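Local coordinates for protein lovastatin nonaketide synthase, polyketide synthase component (Aspergillus terreus, PDB 7CPX) that builds the nonaketide dihydromonacolin L from malonyl-CoA, as the polyketide synthase component of the lovastatin megasynthase, working with the partner protein LovC, at residues F1858-V1863 against A2376-V2381; T2151-D2156 against H2179-I2184. The protein carries 2 engineered substitutions. One frame throughout, in Å; residues are numbered along the deposited sequence.

Contact 1: residues F1858-V1863 against A2376-V2381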
ATOM      1  N   PHE A1858       7.541  52.470 -24.889  1.00106.31           N
ATOM      2  CA  PHE A1858       8.146  53.309 -25.921  1.00106.31           C
ATOM      3  C   PHE A1858       9.336  52.617 -26.589  1.00106.31           C
ATOM      4  O   PHE A1858      10.482  53.067 -26.505  1.00106.31           O
ATOM      5  CB  PHE A1858       8.559  54.659 -25.331  1.00106.31           C
ATOM      6  CG  PHE A1858       7.548  55.241 -24.385  1.00106.31           C
ATOM      7  CD1 PHE A1858       6.385  55.820 -24.861  1.00106.31           C
ATOM      8  CD2 PHE A1858       7.763  55.210 -23.018  1.00106.31           C
ATOM      9  CE1 PHE A1858       5.456  56.356 -23.993  1.00106.31           C
ATOM     10  CE2 PHE A1858       6.837  55.744 -22.144  1.00106.31           C
ATOM     11  CZ  PHE A1858       5.682  56.318 -22.631  1.00106.31           C
ATOM     12  N   VAL A1859       9.046  51.506 -27.257  1.00105.52           N
ATOM     13  CA  VAL A1859      10.023  50.875 -28.142  1.00105.52           C
ATOM     14  C   VAL A1859       9.980  51.621 -29.471  1.00105.52           C
ATOM     15  O   VAL A1859       8.913  51.696 -30.098  1.00105.52           O
ATOM     16  CB  VAL A1859       9.736  49.376 -28.324  1.00105.52           C
ATOM     17  CG1 VAL A1859      10.709  48.771 -29.320  1.00105.52           C
ATOM     18  CG2 VAL A1859       9.829  48.658 -26.991  1.00105.52           C
ATOM     19  N   PRO A1860      11.094  52.182 -29.945  1.00109.01           N
ATOM     20  CA  PRO A1860      11.049  53.057 -31.122  1.00109.01           C
ATOM     21  C   PRO A1860      10.978  52.336 -32.459  1.00109.01           C
ATOM     22  O   PRO A1860      11.033  53.001 -33.497  1.00109.01           O
ATOM     23  CB  PRO A1860      12.368  53.836 -30.999  1.00109.01           C
ATOM     24  CG  PRO A1860      13.295  52.870 -30.365  1.00109.01           C
ATOM     25  CD  PRO A1860      12.462  52.052 -29.412  1.00109.01           C
ATOM     26  N   GLU A1861      10.855  51.012 -32.477  1.00121.69           N
ATOM     27  CA  GLU A1861      10.851  50.259 -33.730  1.00121.69           C
ATOM     28  C   GLU A1861       9.439  50.258 -34.301  1.00121.69           C
ATOM     29  O   GLU A1861       8.595  49.451 -33.905  1.00121.69           O
ATOM     30  CB  GLU A1861      11.358  48.839 -33.506  1.00121.69           C
ATOM     31  CG  GLU A1861      11.161  47.923 -34.703  1.00121.69           C
ATOM     32  CD  GLU A1861      11.656  48.540 -35.996  1.00121.69           C
ATOM     33  OE1 GLU A1861      12.693  49.237 -35.966  1.00121.69           O
ATOM     34  OE2 GLU A1861      11.004  48.336 -37.040  1.00121.69           O
ATOM     35  N   SER A1862       9.179  51.170 -35.236  1.00125.48           N
ATOM     36  CA  SER A1862       7.909  51.222 -35.953  1.00125.48           C
ATOM     37  C   SER A1862       8.147  51.549 -37.420  1.00125.48           C
ATOM     38  O   SER A1862       7.293  52.140 -38.089  1.00125.48           O
ATOM     39  CB  SER A1862       6.960  52.239 -35.322  1.00125.48           C
ATOM     40  OG  SER A1862       5.737  52.303 -36.036  1.00125.48           O
ATOM     41  N   VAL A1863       9.314  51.166 -37.943  1.00128.07           N
ATOM     42  CA  VAL A1863       9.682  51.405 -39.334  1.00128.07           C
ATOM     43  C   VAL A1863       9.710  50.106 -40.132  1.00128.07           C
ATOM     44  O   VAL A1863       9.070  49.997 -41.183  1.00128.07           O
ATOM     45  CB  VAL A1863      11.035  52.149 -39.443  1.00128.07           C
ATOM     46  CG1 VAL A1863      10.890  53.574 -38.936  1.00128.07           C
ATOM     47  CG2 VAL A1863      12.142  51.420 -38.684  1.00128.07           C
ATOM     48  N   ALA A2376      12.432  55.842 -18.711  1.00 99.68           N
ATOM     49  CA  ALA A2376      12.263  57.215 -18.257  1.00 99.68           C
ATOM     50  C   ALA A2376      12.806  58.199 -19.280  1.00 99.68           C
ATOM     51  O   ALA A2376      12.199  59.242 -19.527  1.00 99.68           O
ATOM     52  CB  ALA A2376      12.955  57.412 -16.910  1.00 99.68           C
ATOM     53  N   GLY A2377      13.953  57.886 -19.883  1.00102.01           N
ATOM     54  CA  GLY A2377      14.490  58.758 -20.914  1.00102.01           C
ATOM     55  C   GLY A2377      13.573  58.852 -22.119  1.00102.01           C
ATOM     56  O   GLY A2377      13.297  59.943 -22.630  1.00102.01           O
ATOM     57  N   ARG A2378      13.079  57.703 -22.588  1.00102.97           N
ATOM     58  CA  ARG A2378      12.165  57.710 -23.725  1.00102.97           C
ATOM     59  C   ARG A2378      10.874  58.448 -23.386  1.00102.97           C
ATOM     60  O   ARG A2378      10.351  59.210 -24.207  1.00102.97           O
ATOM     61  CB  ARG A2378      11.865  56.278 -24.174  1.00102.97           C
ATOM     62  CG  ARG A2378      12.861  55.719 -25.186  1.00102.97           C
ATOM     63  CD  ARG A2378      13.634  54.538 -24.627  1.00102.97           C
ATOM     64  NE  ARG A2378      12.792  53.359 -24.453  1.00102.97           N
ATOM     65  CZ  ARG A2378      13.001  52.181 -25.026  1.00102.97           C
ATOM     66  NH1 ARG A2378      14.052  51.957 -25.797  1.00102.97           N
ATOM     67  NH2 ARG A2378      12.134  51.195 -24.813  1.00102.97           N
ATOM     68  N   ARG A2379      10.348  58.236 -22.179  1.00105.36           N
ATOM     69  CA  ARG A2379       9.133  58.920 -21.761  1.00105.36           C
ATOM     70  C   ARG A2379       9.358  60.421 -21.655  1.00105.36           C
ATOM     71  O   ARG A2379       8.475  61.208 -21.999  1.00105.36           O
ATOM     72  CB  ARG A2379       8.646  58.355 -20.426  1.00105.36           C
ATOM     73  CG  ARG A2379       7.406  59.043 -19.880  1.00105.36           C
ATOM     74  CD  ARG A2379       6.886  58.375 -18.614  1.00105.36           C
ATOM     75  NE  ARG A2379       6.418  57.013 -18.857  1.00105.36           N
ATOM     76  CZ  ARG A2379       6.988  55.912 -18.383  1.00105.36           C
ATOM     77  NH1 ARG A2379       8.060  55.960 -17.608  1.00105.36           N
ATOM     78  NH2 ARG A2379       6.462  54.729 -18.688  1.00105.36           N
ATOM     79  N   ALA A2380      10.527  60.836 -21.165  1.00105.88           N
ATOM     80  CA  ALA A2380      10.839  62.257 -21.102  1.00105.88           C
ATOM     81  C   ALA A2380      10.908  62.858 -22.495  1.00105.88           C
ATOM     82  O   ALA A2380      10.406  63.961 -22.728  1.00105.88           O
ATOM     83  CB  ALA A2380      12.158  62.472 -20.361  1.00105.88           C
ATOM     84  N   VAL A2381      11.517  62.142 -23.441  1.00108.06           N
ATOM     85  CA  VAL A2381      11.570  62.633 -24.816  1.00108.06           C
ATOM     86  C   VAL A2381      10.162  62.775 -25.381  1.00108.06           C
ATOM     87  O   VAL A2381       9.820  63.788 -26.006  1.00108.06           O
ATOM     88  CB  VAL A2381      12.435  61.704 -25.685  1.00108.06           C
ATOM     89  CG1 VAL A2381      12.220  62.003 -27.160  1.00108.06           C
ATOM     90  CG2 VAL A2381      13.897  61.862 -25.320  1.00108.06           C
TER
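The guanidinium of Arg-2378 is held by two hydrogen bonds, NH2 to Trp-1857 O and NH1 to Leu-2152 O, while Phe-1858 O lies over one of its faces. Arg-2378 sits on helix 2363-2385 of the ketoreductase domain, whose fold is the Rossmann type of the short-chain dehydrogenases. The start of the loop that leads into strand 1869-1883, residues 1858-1860, meets this helix, so the contact is packing between the ketoreductase and a loop some 500 residues earlier in the chain than the helix segment. Phe-1858 O is 3.0 Å from Arg-2378 NH2, yet the angle is too poor for a hydrogen bond; what remains is a carbonyl resting on the flat of a cation, an approach that is probably electrostatically favourable. The arginine chain bends at both chi2 (116°) and chi3 (69°), and the second bend sets Arg-2378 NE 3.1 Å from Phe-1858 O. Nearer the helix Phe-1858 CB and Arg-2378 CB meet, 3.9 Å apart. Val-1859 runs side by side with the arginine, while Pro-1860 crosses it at about a right angle, with Pro-1860 CD 4.0 Å from Arg-2378 NH1.

The Phe-1858 ring reaches on to the next residue of the helix and also meets the ring of His-2382. Arg-2379 comes to the ring's edge, its guanidinium plane turned 74° from the ring, which is no stacked cation-pi pair. Phe-1858 CE2 does the touching, 3.6 Å from Arg-2379 CB and 3.5 Å from Arg-2379 NE, which lies near the plane of the ring.

Contact 2: residues T2151-D2156 against H2179-I2184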
ATOM      1  N   THR A2151      10.112  43.370 -24.863  1.00101.55           N
ATOM      2  CA  THR A2151      11.265  43.900 -25.576  1.00101.55           C
ATOM      3  C   THR A2151      11.384  45.399 -25.334  1.00101.55           C
ATOM      4  O   THR A2151      10.391  46.130 -25.380  1.00101.55           O
ATOM      5  CB  THR A2151      11.143  43.613 -27.072  1.00101.55           C
ATOM      6  OG1 THR A2151      11.223  42.200 -27.298  1.00101.55           O
ATOM      7  CG2 THR A2151      12.253  44.312 -27.841  1.00101.55           C
ATOM      8  N   LEU A2152      12.609  45.854 -25.076  1.00100.31           N
ATOM      9  CA  LEU A2152      12.872  47.247 -24.754  1.00100.31           C
ATOM     10  C   LEU A2152      13.805  47.939 -25.733  1.00100.31           C
ATOM     11  O   LEU A2152      13.993  49.155 -25.619  1.00100.31           O
ATOM     12  CB  LEU A2152      13.480  47.361 -23.350  1.00100.31           C
ATOM     13  CG  LEU A2152      12.565  46.992 -22.186  1.00100.31           C
ATOM     14  CD1 LEU A2152      13.383  46.851 -20.926  1.00100.31           C
ATOM     15  CD2 LEU A2152      11.490  48.043 -22.004  1.00100.31           C
ATOM     16  N   PHE A2153      14.390  47.215 -26.681  1.00100.17           N
ATOM     17  CA  PHE A2153      15.441  47.755 -27.527  1.00100.17           C
ATOM     18  C   PHE A2153      15.198  47.368 -28.979  1.00100.17           C
ATOM     19  O   PHE A2153      14.563  46.352 -29.273  1.00100.17           O
ATOM     20  CB  PHE A2153      16.811  47.254 -27.069  1.00100.17           C
ATOM     21  CG  PHE A2153      17.112  47.563 -25.631  1.00100.17           C
ATOM     22  CD1 PHE A2153      17.508  48.831 -25.250  1.00100.17           C
ATOM     23  CD2 PHE A2153      16.992  46.587 -24.661  1.00100.17           C
ATOM     24  CE1 PHE A2153      17.781  49.119 -23.928  1.00100.17           C
ATOM     25  CE2 PHE A2153      17.263  46.867 -23.339  1.00100.17           C
ATOM     26  CZ  PHE A2153      17.659  48.135 -22.970  1.00100.17           C
ATOM     27  N   ALA A2154      15.721  48.191 -29.881  1.00106.72           N
ATOM     28  CA  ALA A2154      15.561  47.980 -31.310  1.00106.72           C
ATOM     29  C   ALA A2154      16.715  47.153 -31.861  1.00106.72           C
ATOM     30  O   ALA A2154      17.864  47.282 -31.429  1.00106.72           O
ATOM     31  CB  ALA A2154      15.482  49.316 -32.049  1.00106.72           C
ATOM     32  N   ALA A2155      16.394  46.296 -32.831  1.00108.57           N
ATOM     33  CA  ALA A2155      17.395  45.433 -33.442  1.00108.57           C
ATOM     34  C   ALA A2155      18.282  46.167 -34.438  1.00108.57           C
ATOM     35  O   ALA A2155      19.343  45.649 -34.798  1.00108.57           O
ATOM     36  CB  ALA A2155      16.714  44.257 -34.144  1.00108.57           C
ATOM     37  N   ASP A2156      17.875  47.354 -34.889  1.00112.48           N
ATOM     38  CA  ASP A2156      18.602  48.101 -35.908  1.00112.48           C
ATOM     39  C   ASP A2156      19.435  49.231 -35.314  1.00112.48           C
ATOM     40  O   ASP A2156      19.642  50.259 -35.966  1.00112.48           O
ATOM     41  CB  ASP A2156      17.629  48.656 -36.948  1.00112.48           C
ATOM     42  CG  ASP A2156      16.597  49.588 -36.342  1.00112.48           C
ATOM     43  OD1 ASP A2156      16.598  49.758 -35.105  1.00112.48           O
ATOM     44  OD2 ASP A2156      15.783  50.153 -37.104  1.00112.48           O
ATOM     45  N   HIS A2179      16.549  41.234 -24.481  1.00 96.98           N
ATOM     46  CA  HIS A2179      15.407  42.130 -24.606  1.00 96.98           C
ATOM     47  C   HIS A2179      15.557  43.054 -25.810  1.00 96.98           C
ATOM     48  O   HIS A2179      15.288  44.256 -25.732  1.00 96.98           O
ATOM     49  CB  HIS A2179      15.208  42.933 -23.324  1.00 96.98           C
ATOM     50  CG  HIS A2179      14.580  42.144 -22.218  1.00 96.98           C
ATOM     51  ND1 HIS A2179      15.318  41.478 -21.264  1.00 96.98           N
ATOM     52  CD2 HIS A2179      13.281  41.902 -21.925  1.00 96.98           C
ATOM     53  CE1 HIS A2179      14.500  40.867 -20.425  1.00 96.98           C
ATOM     54  NE2 HIS A2179      13.259  41.108 -20.804  1.00 96.98           N
ATOM     55  N   GLY A2180      15.985  42.505 -26.945  1.00100.52           N
ATOM     56  CA  GLY A2180      15.863  43.175 -28.225  1.00100.52           C
ATOM     57  C   GLY A2180      17.126  43.813 -28.763  1.00100.52           C
ATOM     58  O   GLY A2180      17.126  44.248 -29.921  1.00100.52           O
ATOM     59  N   ALA A2181      18.198  43.891 -27.980  1.00101.32           N
ATOM     60  CA  ALA A2181      19.423  44.555 -28.429  1.00101.32           C
ATOM     61  C   ALA A2181      20.233  43.576 -29.268  1.00101.32           C
ATOM     62  O   ALA A2181      20.983  42.748 -28.751  1.00101.32           O
ATOM     63  CB  ALA A2181      20.230  45.064 -27.245  1.00101.32           C
ATOM     64  N   CYS A2182      20.090  43.682 -30.587  1.00107.50           N
ATOM     65  CA  CYS A2182      20.817  42.809 -31.497  1.00107.50           C
ATOM     66  C   CYS A2182      22.250  43.264 -31.742  1.00107.50           C
ATOM     67  O   CYS A2182      23.032  42.496 -32.312  1.00107.50           O
ATOM     68  CB  CYS A2182      20.077  42.713 -32.833  1.00107.50           C
ATOM     69  SG  CYS A2182      18.477  41.881 -32.729  1.00107.50           S
ATOM     70  N   HIS A2183      22.613  44.478 -31.333  1.00104.78           N
ATOM     71  CA  HIS A2183      23.956  45.001 -31.552  1.00104.78           C
ATOM     72  C   HIS A2183      24.402  45.755 -30.311  1.00104.78           C
ATOM     73  O   HIS A2183      23.822  46.790 -29.967  1.00104.78           O
ATOM     74  CB  HIS A2183      24.000  45.906 -32.786  1.00104.78           C
ATOM     75  CG  HIS A2183      23.577  45.221 -34.046  1.00104.78           C
ATOM     76  ND1 HIS A2183      24.451  44.509 -34.838  1.00104.78           N
ATOM     77  CD2 HIS A2183      22.366  45.129 -34.647  1.00104.78           C
ATOM     78  CE1 HIS A2183      23.800  44.014 -35.875  1.00104.78           C
ATOM     79  NE2 HIS A2183      22.534  44.375 -35.783  1.00104.78           N
ATOM     80  N   ILE A2184      25.435  45.243 -29.650  1.00102.01           N
ATOM     81  CA  ILE A2184      25.938  45.811 -28.407  1.00102.01           C
ATOM     82  C   ILE A2184      27.440  46.018 -28.531  1.00102.01           C
ATOM     83  O   ILE A2184      28.146  45.197 -29.129  1.00102.01           O
ATOM     84  CB  ILE A2184      25.607  44.913 -27.197  1.00102.01           C
ATOM     85  CG1 ILE A2184      24.101  44.650 -27.139  1.00102.01           C
ATOM     86  CG2 ILE A2184      26.077  45.567 -25.910  1.00102.01           C
ATOM     87  CD1 ILE A2184      23.683  43.700 -26.044  1.00102.01           C
TER
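In the first beta-alpha-beta unit of the ketoreductase's Rossmann fold, the turn from helix 2167-2178 into strand 2183-2187 packs against 2151-2156, the lead-in to strand 2158-2162, with His-2179 O taking the hydrogen bonds at one end. That carbonyl accepts one from Leu-2152 N (3.2 Å, 160° at the hydrogen), the donor standing above the carbonyl plane, and a weak one from Phe-2153 N. The Phe-2153 ring adds its edge to the same oxygen, Phe-2153 CD2 lying 3.1 Å from His-2179 O, while Leu-2152 CB lies over one ring face, offset toward the rim, and Tyr-2159 meets the ring edge-to-face.

Both segments then run on in the same direction. Gly-2180 turns the chain with a positive phi of 102°. Having no side chain, it lets Thr-2151 CG2 come to 3.8 Å from Gly-2180 CA, and that CA makes a C-H...O contact with Phe-2153 O. Phe-2153 CB meets Ala-2181 CB at 4.1 Å. Farther along, the methyl of Ala-2155 touches Cys-2182 SG. His-2183, on the strand itself, turns its ring edge to the same alanine: His-2183 CD2 is 3.1 Å from Ala-2155 O, which lies in the plane of the imidazole.

How the contacts relate
Leu-2152 of contact 2 ties it to contact 1: its N-H is used within contact 2, and its carbonyl reaches back to contact 1, where Arg-2378 NH1 probably hydrogen-bonds to Leu-2152 O at 2.8 Å. The two centres lie about 13 Å apart, and in sequence contact 2 is nested inside the loop closed by contact 1. Val-1859 CG2 packs on Leu-2152 CA at 4.0 Å. Elsewhere Glu-1861 OE1 and Asp-2156 OD2 lie 3.4 Å apart, like charges close together. Both contacts lie away from the NADP pocket of the ketoreductase.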